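Local coordinates for protein predicted phosphatase, HAD family (Clostridium acetobutylicum, PDB 3MC1) that is a predicted phosphatase of the haloacid dehalogenase superfamily that probably hydrolyses phosphate esters at a metal-dependent aspartate site, at residues 48-53 / 108-113; 53-58 / 67-72; 131-136 / 149-154. All coordinates share one frame; numbering follows the deposited sequence.

Overall arrangement
The three contacts run from the helical cap of this HAD-type fold to one edge of its parallel sheet. Along the chain contact 2 (53-58 / 67-72) is nested inside the loop closed by contact 1 (48-53 / 108-113), and contact 3 (131-136 / 149-154) follows both. Contacts 1 and 2 share Thr53 and helix 51-59, and their centres lie about 12 Å apart. The centres of contacts 1 and 3 are also about 12 Å apart, and these two reach neighbouring strands, 104-109 and 131-135. Contacts 2 and 3 do not touch; their centres are about 23 Å apart. Contact 1 therefore stands between cap and core, close to the bound sodium ion.

Contact 1 of 3, residues 48-53 / 108-113; sequences GPPLKT and ATSKPT
The first torsion of Ser110 (chi1 -75°) sets OG anti to the carbonyl carbon and beside the backbone N, which turns OG to the ring of Pro50. The backbone itself directs CB toward the other segment. This is a seam between cap and core in a HAD-type fold. Residues 48-50 lead into cap helix 51-59, and Ser110 lies at the corner in the chain next to core strand 104-109. Ser110 OG lies 3.8 Å from Pro50 CG, and Ser110 CB is 3.9 Å from Gly48 O.

No direct hydrogen bond crosses the seam. Two waters do the bridging. Water 1 lies 2.9 Å from Gly48 O and probably donates to it; it accepts from Ser110 N. Water 2 donates to Ser110 OG at 2.8 Å and has a weak, longer bond to Gly48 O. Ser110 OG also hydrogen-bonds to the carbonyl O of Ser142, so it is gripped by both a water and the protein. The contact is small, burying 101 Å² in all.

The seam lies beside the metal site. Asp10, Asp12 and Asp167 bind the sodium ion, which is about 4 Å from Gly48, nearest atoms. Gly48 N hydrogen-bonds to a glycerol, probably from the crystallisation liquor, which may mark a pocket. Lys111 NZ forms a salt bridge with Asp12, and Thr109 OG1 hydrogen-bonds to Asp10. These links are consistent with a HAD active site in the cleft under the cap.

Each segment also has an internal side-chain bond. Thr109 OG1 accepts from Lys111 N in an ST turn at the corner. In the first turn of helix 51-59, Thr53 OG1 donates to Pro50 O at 2.8 Å, in the carbonyl plane and on a lone pair.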
# COMPACT_ATOMS: atom_id res chain seq x y z
N GLY A 48 -4.37 -1.34 3.77
CA GLY A 48 -3.84 -0.09 3.25
C GLY A 48 -3.24 0.83 4.30
O GLY A 48 -2.04 1.08 4.29
N PRO A 49 -4.05 1.35 5.24
CA PRO A 49 -3.55 2.25 6.29
C PRO A 49 -2.71 1.57 7.36
O PRO A 49 -2.70 0.34 7.48
CB PRO A 49 -4.83 2.84 6.86
CG PRO A 49 -5.79 1.72 6.74
CD PRO A 49 -5.51 1.18 5.35
N PRO A 50 -1.97 2.36 8.16
CA PRO A 50 -1.14 1.78 9.22
C PRO A 50 -2.07 1.01 10.17
O PRO A 50 -3.14 1.50 10.50
CB PRO A 50 -0.52 3.01 9.89
CG PRO A 50 -0.49 4.03 8.79
CD PRO A 50 -1.82 3.83 8.10
N LEU A 51 -1.67 -0.18 10.58
CA LEU A 51 -2.52 -0.96 11.48
C LEU A 51 -2.91 -0.18 12.73
O LEU A 51 -4.06 -0.23 13.17
CB LEU A 51 -1.81 -2.25 11.92
CG LEU A 51 -1.62 -3.33 10.85
CD1 LEU A 51 -0.92 -4.52 11.45
CD2 LEU A 51 -2.98 -3.73 10.28
N LYS A 52 -1.95 0.53 13.31
CA LYS A 52 -2.20 1.28 14.53
C LYS A 52 -3.39 2.22 14.36
O LYS A 52 -4.32 2.20 15.16
CB LYS A 52 -0.96 2.09 14.93
CG LYS A 52 -1.08 2.76 16.28
CD LYS A 52 0.22 3.44 16.67
CE LYS A 52 1.36 2.43 16.88
NZ LYS A 52 2.66 3.11 17.18
N THR A 53 -3.36 3.02 13.31
CA THR A 53 -4.45 3.96 13.05
C THR A 53 -5.79 3.22 12.98
O THR A 53 -6.81 3.68 13.52
CB THR A 53 -4.22 4.74 11.73
OG1 THR A 53 -4.54 3.91 10.61
CG2 THR A 53 -2.77 5.14 11.60
N ALA A 108 6.29 2.51 -2.15
CA ALA A 108 6.19 3.41 -1.01
C ALA A 108 4.93 2.93 -0.29
O ALA A 108 3.82 3.17 -0.76
CB ALA A 108 6.02 4.85 -1.48
N THR A 109 5.11 2.25 0.83
CA THR A 109 3.98 1.68 1.55
C THR A 109 4.03 1.83 3.07
O THR A 109 5.10 1.96 3.66
CB THR A 109 3.87 0.17 1.21
OG1 THR A 109 2.79 -0.42 1.93
CG2 THR A 109 5.16 -0.57 1.57
N SER A 110 2.86 1.81 3.71
CA SER A 110 2.79 1.89 5.17
C SER A 110 3.06 0.48 5.71
O SER A 110 3.26 0.29 6.91
CB SER A 110 1.40 2.36 5.64
OG SER A 110 1.22 3.75 5.44
N LYS A 111 3.05 -0.52 4.84
CA LYS A 111 3.33 -1.87 5.30
C LYS A 111 4.80 -1.94 5.72
O LYS A 111 5.65 -1.29 5.11
CB LYS A 111 3.05 -2.88 4.18
CG LYS A 111 3.20 -4.33 4.60
CD LYS A 111 3.02 -5.25 3.43
CE LYS A 111 2.18 -6.47 3.81
NZ LYS A 111 0.82 -6.06 4.23
N PRO A 112 5.12 -2.71 6.77
CA PRO A 112 6.53 -2.78 7.17
C PRO A 112 7.43 -3.20 6.00
O PRO A 112 7.06 -4.09 5.23
CB PRO A 112 6.52 -3.81 8.29
CG PRO A 112 5.19 -3.59 8.93
CD PRO A 112 4.27 -3.45 7.73
N THR A 113 8.59 -2.56 5.87
CA THR A 113 9.54 -2.86 4.81
C THR A 113 9.97 -4.33 4.80
O THR A 113 10.12 -4.94 3.74
CB THR A 113 10.83 -2.02 4.95
OG1 THR A 113 10.50 -0.64 5.13
CG2 THR A 113 11.70 -2.17 3.72
O HOH W 1 0.14 1.64 2.46
O HOH W 2 -1.21 4.46 4.26

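Contact 2 of 3, residues 53-58 / 67-72; sequences TSFMEY and TVAIDY
Ala69 CB sits squarely over one face of the Phe55 ring. It lies 3.8 Å from the ring centroid and 5° off the ring normal, a CH-pi contact. The methyl is almost equally far from all six ring carbons, so it sits over the middle of the face and not its rim. Ile70 comes in differently. Its CG1 reaches Phe55 CD2 at 4.1 Å, and the two side chains cross obliquely.

The Phe55 torsion (chi1 -83°) places CG anti to the carbonyl carbon and sends the ring across to the other helix. The small side chain of Ala69 lets the ring lie close to that helix: the two CA atoms, Phe55 and Ala69, are 7.5 Å apart. No hydrogen bond joins the segments, and the contact is apolar packing with one CH-pi interaction.

Helices 51-59 and 63-81 follow one another in the chain and form part of the helical cap. Phe46 meets the Phe55 ring edge-to-face. Helix 19-31 adds Val26, Ser29 and Leu30 around the same ring, and Ser29 OG bonds to Ala69 O. Phe55 thus lies where three cap helices meet, away from the strands of the core sheet.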
# COMPACT_ATOMS: atom_id res chain seq x y z
N THR A 53 -3.36 3.02 13.31
CA THR A 53 -4.45 3.96 13.05
C THR A 53 -5.79 3.22 12.98
O THR A 53 -6.81 3.68 13.52
CB THR A 53 -4.22 4.74 11.73
OG1 THR A 53 -4.54 3.91 10.61
CG2 THR A 53 -2.77 5.14 11.60
N SER A 54 -5.79 2.05 12.35
CA SER A 54 -7.01 1.26 12.20
C SER A 54 -7.53 0.63 13.50
O SER A 54 -8.72 0.70 13.78
CB SER A 54 -6.80 0.16 11.14
OG SER A 54 -6.59 0.73 9.85
N PHE A 55 -6.65 0.02 14.28
CA PHE A 55 -7.08 -0.59 15.54
C PHE A 55 -7.62 0.48 16.49
O PHE A 55 -8.61 0.27 17.20
CB PHE A 55 -5.93 -1.35 16.21
CG PHE A 55 -5.72 -2.74 15.67
CD1 PHE A 55 -6.76 -3.68 15.71
CD2 PHE A 55 -4.49 -3.12 15.13
CE1 PHE A 55 -6.57 -4.97 15.22
CE2 PHE A 55 -4.30 -4.41 14.64
CZ PHE A 55 -5.34 -5.34 14.68
N MSE A 56 -6.97 1.64 16.51
CA MSE A 56 -7.40 2.74 17.36
C MSE A 56 -8.73 3.33 16.90
O MSE A 56 -9.61 3.59 17.72
CB MSE A 56 -6.33 3.84 17.39
CG MSE A 56 -5.06 3.42 18.09
SE MSE A 56 -3.77 4.85 18.15
CE MSE A 56 -4.54 5.88 19.60
N GLU A 57 -8.88 3.52 15.60
CA GLU A 57 -10.09 4.10 15.03
C GLU A 57 -11.30 3.17 15.06
O GLU A 57 -12.39 3.59 15.44
CB GLU A 57 -9.84 4.53 13.58
CG GLU A 57 -10.96 5.38 12.99
CD GLU A 57 -10.81 5.57 11.48
OE1 GLU A 57 -9.66 5.76 11.01
OE2 GLU A 57 -11.84 5.56 10.77
N TYR A 58 -11.12 1.92 14.65
CA TYR A 58 -12.21 0.96 14.59
C TYR A 58 -12.51 0.19 15.88
O TYR A 58 -13.57 -0.43 16.01
CB TYR A 58 -11.95 -0.05 13.46
CG TYR A 58 -11.77 0.60 12.11
CD1 TYR A 58 -12.81 1.29 11.51
CD2 TYR A 58 -10.54 0.57 11.46
CE1 TYR A 58 -12.64 1.94 10.29
CE2 TYR A 58 -10.35 1.21 10.24
CZ TYR A 58 -11.41 1.90 9.66
OH TYR A 58 -11.24 2.56 8.47
N THR A 67 -0.76 -1.41 19.97
CA THR A 67 0.56 -1.99 19.76
C THR A 67 0.55 -3.48 20.08
O THR A 67 1.24 -4.27 19.43
CB THR A 67 1.61 -1.29 20.62
OG1 THR A 67 1.70 0.08 20.23
CG2 THR A 67 2.97 -1.95 20.44
N VAL A 68 -0.23 -3.86 21.09
CA VAL A 68 -0.33 -5.26 21.48
C VAL A 68 -1.06 -6.00 20.37
O VAL A 68 -0.66 -7.10 19.97
CB VAL A 68 -1.12 -5.43 22.80
CG1 VAL A 68 -1.39 -6.91 23.06
CG2 VAL A 68 -0.33 -4.83 23.95
N ALA A 69 -2.13 -5.38 19.88
CA ALA A 69 -2.94 -5.93 18.81
C ALA A 69 -2.11 -6.13 17.54
O ALA A 69 -2.29 -7.10 16.82
CB ALA A 69 -4.12 -5.01 18.53
N ILE A 70 -1.20 -5.19 17.28
CA ILE A 70 -0.35 -5.27 16.10
C ILE A 70 0.57 -6.49 16.23
O ILE A 70 0.81 -7.20 15.25
CB ILE A 70 0.49 -3.98 15.93
CG1 ILE A 70 -0.42 -2.83 15.48
CG2 ILE A 70 1.62 -4.20 14.93
CD1 ILE A 70 0.26 -1.46 15.44
N ASP A 71 1.07 -6.74 17.43
CA ASP A 71 1.94 -7.90 17.64
C ASP A 71 1.22 -9.22 17.41
O ASP A 71 1.80 -10.14 16.83
CB ASP A 71 2.55 -7.86 19.04
CG ASP A 71 3.59 -6.78 19.18
OD1 ASP A 71 4.33 -6.56 18.19
OD2 ASP A 71 3.69 -6.16 20.25
N TYR A 72 -0.03 -9.33 17.86
CA TYR A 72 -0.79 -10.57 17.65
C TYR A 72 -0.98 -10.75 16.15
O TYR A 72 -0.84 -11.85 15.61
CB TYR A 72 -2.17 -10.51 18.30
CG TYR A 72 -2.18 -10.52 19.81
CD1 TYR A 72 -1.28 -11.31 20.52
CD2 TYR A 72 -3.11 -9.77 20.52
CE1 TYR A 72 -1.30 -11.34 21.92
CE2 TYR A 72 -3.14 -9.79 21.91
CZ TYR A 72 -2.24 -10.58 22.60
OH TYR A 72 -2.26 -10.59 23.98

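Contact 3 of 3, residues 131-136 / 149-154; sequences AIVGSS and RYAMES
This is apolar helix-on-strand packing at one edge of the core sheet. Strand 131-135 is the outermost strand on its side, and helix 144-155 lies against it. Val133 supplies the whole strand side of the contact through its two methyls. CG2 packs on Ala151, at 3.7 Å from Ala151 CB. CG1 reaches the Tyr150 ring at 4.0 Å from CD2, coming to the ring edge near its plane, and also lies near Ala151 CB. The Val133 and Tyr150 side chains cross at about a right angle.

The valine torsion (chi1 -168°) puts CG1 anti to the backbone N and CG2 anti to the carbonyl carbon, which turns CG2 to Ala151 and CG1 to the Tyr150 edge. Ala151 is small and buried, so the helix comes near the strand: Val133 CA and Ala151 CA are 6.0 Å apart. Tyr150 is exposed and borders the packing.

Within the helix, Ser154 OG stands 3.5 Å above the Tyr150 ring plane, over the ring centre. The same hydroxyl donates to Tyr150 O, 37° out of the carbonyl plane. Ser154 N reaches that oxygen from the opposite face, so it accepts two bonds.

Val133 is also backbone-bonded to Val107 and Thr109 of the neighbouring strand, and Val147 touches its side chain. A helix covering a face of a parallel sheet in this way is characteristic of the Rossmann-like alpha/beta core of HAD proteins.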
# COMPACT_ATOMS: atom_id res chain seq x y z
N ALA A 131 13.68 0.51 -5.39
CA ALA A 131 13.69 0.49 -3.93
C ALA A 131 12.31 0.08 -3.43
O ALA A 131 11.31 0.28 -4.11
CB ALA A 131 14.07 1.86 -3.37
N ILE A 132 12.27 -0.51 -2.24
CA ILE A 132 11.02 -0.93 -1.62
C ILE A 132 11.08 -0.27 -0.25
O ILE A 132 11.78 -0.72 0.64
CB ILE A 132 10.95 -2.47 -1.50
CG1 ILE A 132 10.84 -3.08 -2.90
CG2 ILE A 132 9.75 -2.88 -0.64
CD1 ILE A 132 11.04 -4.58 -2.95
N VAL A 133 10.35 0.83 -0.11
CA VAL A 133 10.36 1.60 1.12
C VAL A 133 9.07 1.45 1.91
O VAL A 133 8.01 1.92 1.50
CB VAL A 133 10.59 3.10 0.81
CG1 VAL A 133 10.89 3.86 2.10
CG2 VAL A 133 11.75 3.24 -0.19
N GLY A 134 9.17 0.77 3.05
CA GLY A 134 8.01 0.56 3.89
C GLY A 134 8.20 1.20 5.24
O GLY A 134 9.12 1.99 5.46
N SER A 135 7.30 0.87 6.16
CA SER A 135 7.38 1.41 7.51
C SER A 135 8.38 0.59 8.32
O SER A 135 8.82 -0.48 7.88
CB SER A 135 6.00 1.35 8.18
OG SER A 135 5.53 0.01 8.27
N SER A 136 8.75 1.10 9.48
CA SER A 136 9.65 0.37 10.35
C SER A 136 8.72 -0.41 11.27
O SER A 136 7.65 0.09 11.63
CB SER A 136 10.50 1.36 11.16
OG SER A 136 9.67 2.33 11.78
N ARG A 149 7.89 10.59 1.61
CA ARG A 149 8.90 11.62 1.81
C ARG A 149 10.29 11.02 2.00
O ARG A 149 11.27 11.53 1.47
CB ARG A 149 8.55 12.50 3.02
CG ARG A 149 9.39 13.77 3.12
CD ARG A 149 8.94 14.66 4.28
NE ARG A 149 7.52 14.96 4.24
CZ ARG A 149 6.92 15.67 3.29
NH1 ARG A 149 7.63 16.16 2.28
NH2 ARG A 149 5.61 15.91 3.36
N TYR A 150 10.37 9.93 2.77
CA TYR A 150 11.64 9.27 3.02
C TYR A 150 12.14 8.57 1.76
O TYR A 150 13.32 8.57 1.48
CB TYR A 150 11.51 8.25 4.16
CG TYR A 150 12.83 7.62 4.58
CD1 TYR A 150 13.86 8.40 5.12
CD2 TYR A 150 13.06 6.26 4.42
CE1 TYR A 150 15.09 7.82 5.49
CE2 TYR A 150 14.27 5.68 4.77
CZ TYR A 150 15.28 6.46 5.31
OH TYR A 150 16.48 5.86 5.65
N ALA A 151 11.22 7.98 1.01
CA ALA A 151 11.60 7.29 -0.22
C ALA A 151 12.18 8.32 -1.21
O ALA A 151 13.21 8.08 -1.83
CB ALA A 151 10.38 6.61 -0.84
N MSE A 152 11.50 9.46 -1.33
CA MSE A 152 11.96 10.51 -2.22
C MSE A 152 13.32 11.03 -1.75
O MSE A 152 14.24 11.19 -2.55
CB MSE A 152 10.92 11.62 -2.28
CG MSE A 152 9.62 11.17 -2.95
SE MSE A 152 8.27 12.55 -3.04
CE MSE A 152 9.05 13.62 -4.47
N GLU A 153 13.44 11.28 -0.45
CA GLU A 153 14.71 11.74 0.11
C GLU A 153 15.83 10.73 -0.14
O GLU A 153 16.94 11.11 -0.54
CB GLU A 153 14.56 11.97 1.62
CG GLU A 153 13.73 13.19 1.99
CD GLU A 153 13.55 13.35 3.48
OE1 GLU A 153 14.26 12.66 4.23
OE2 GLU A 153 12.70 14.16 3.89
N SER A 154 15.53 9.45 0.06
CA SER A 154 16.52 8.39 -0.12
C SER A 154 17.02 8.23 -1.54
O SER A 154 18.18 7.90 -1.76
CB SER A 154 15.93 7.06 0.34
OG SER A 154 15.64 7.09 1.72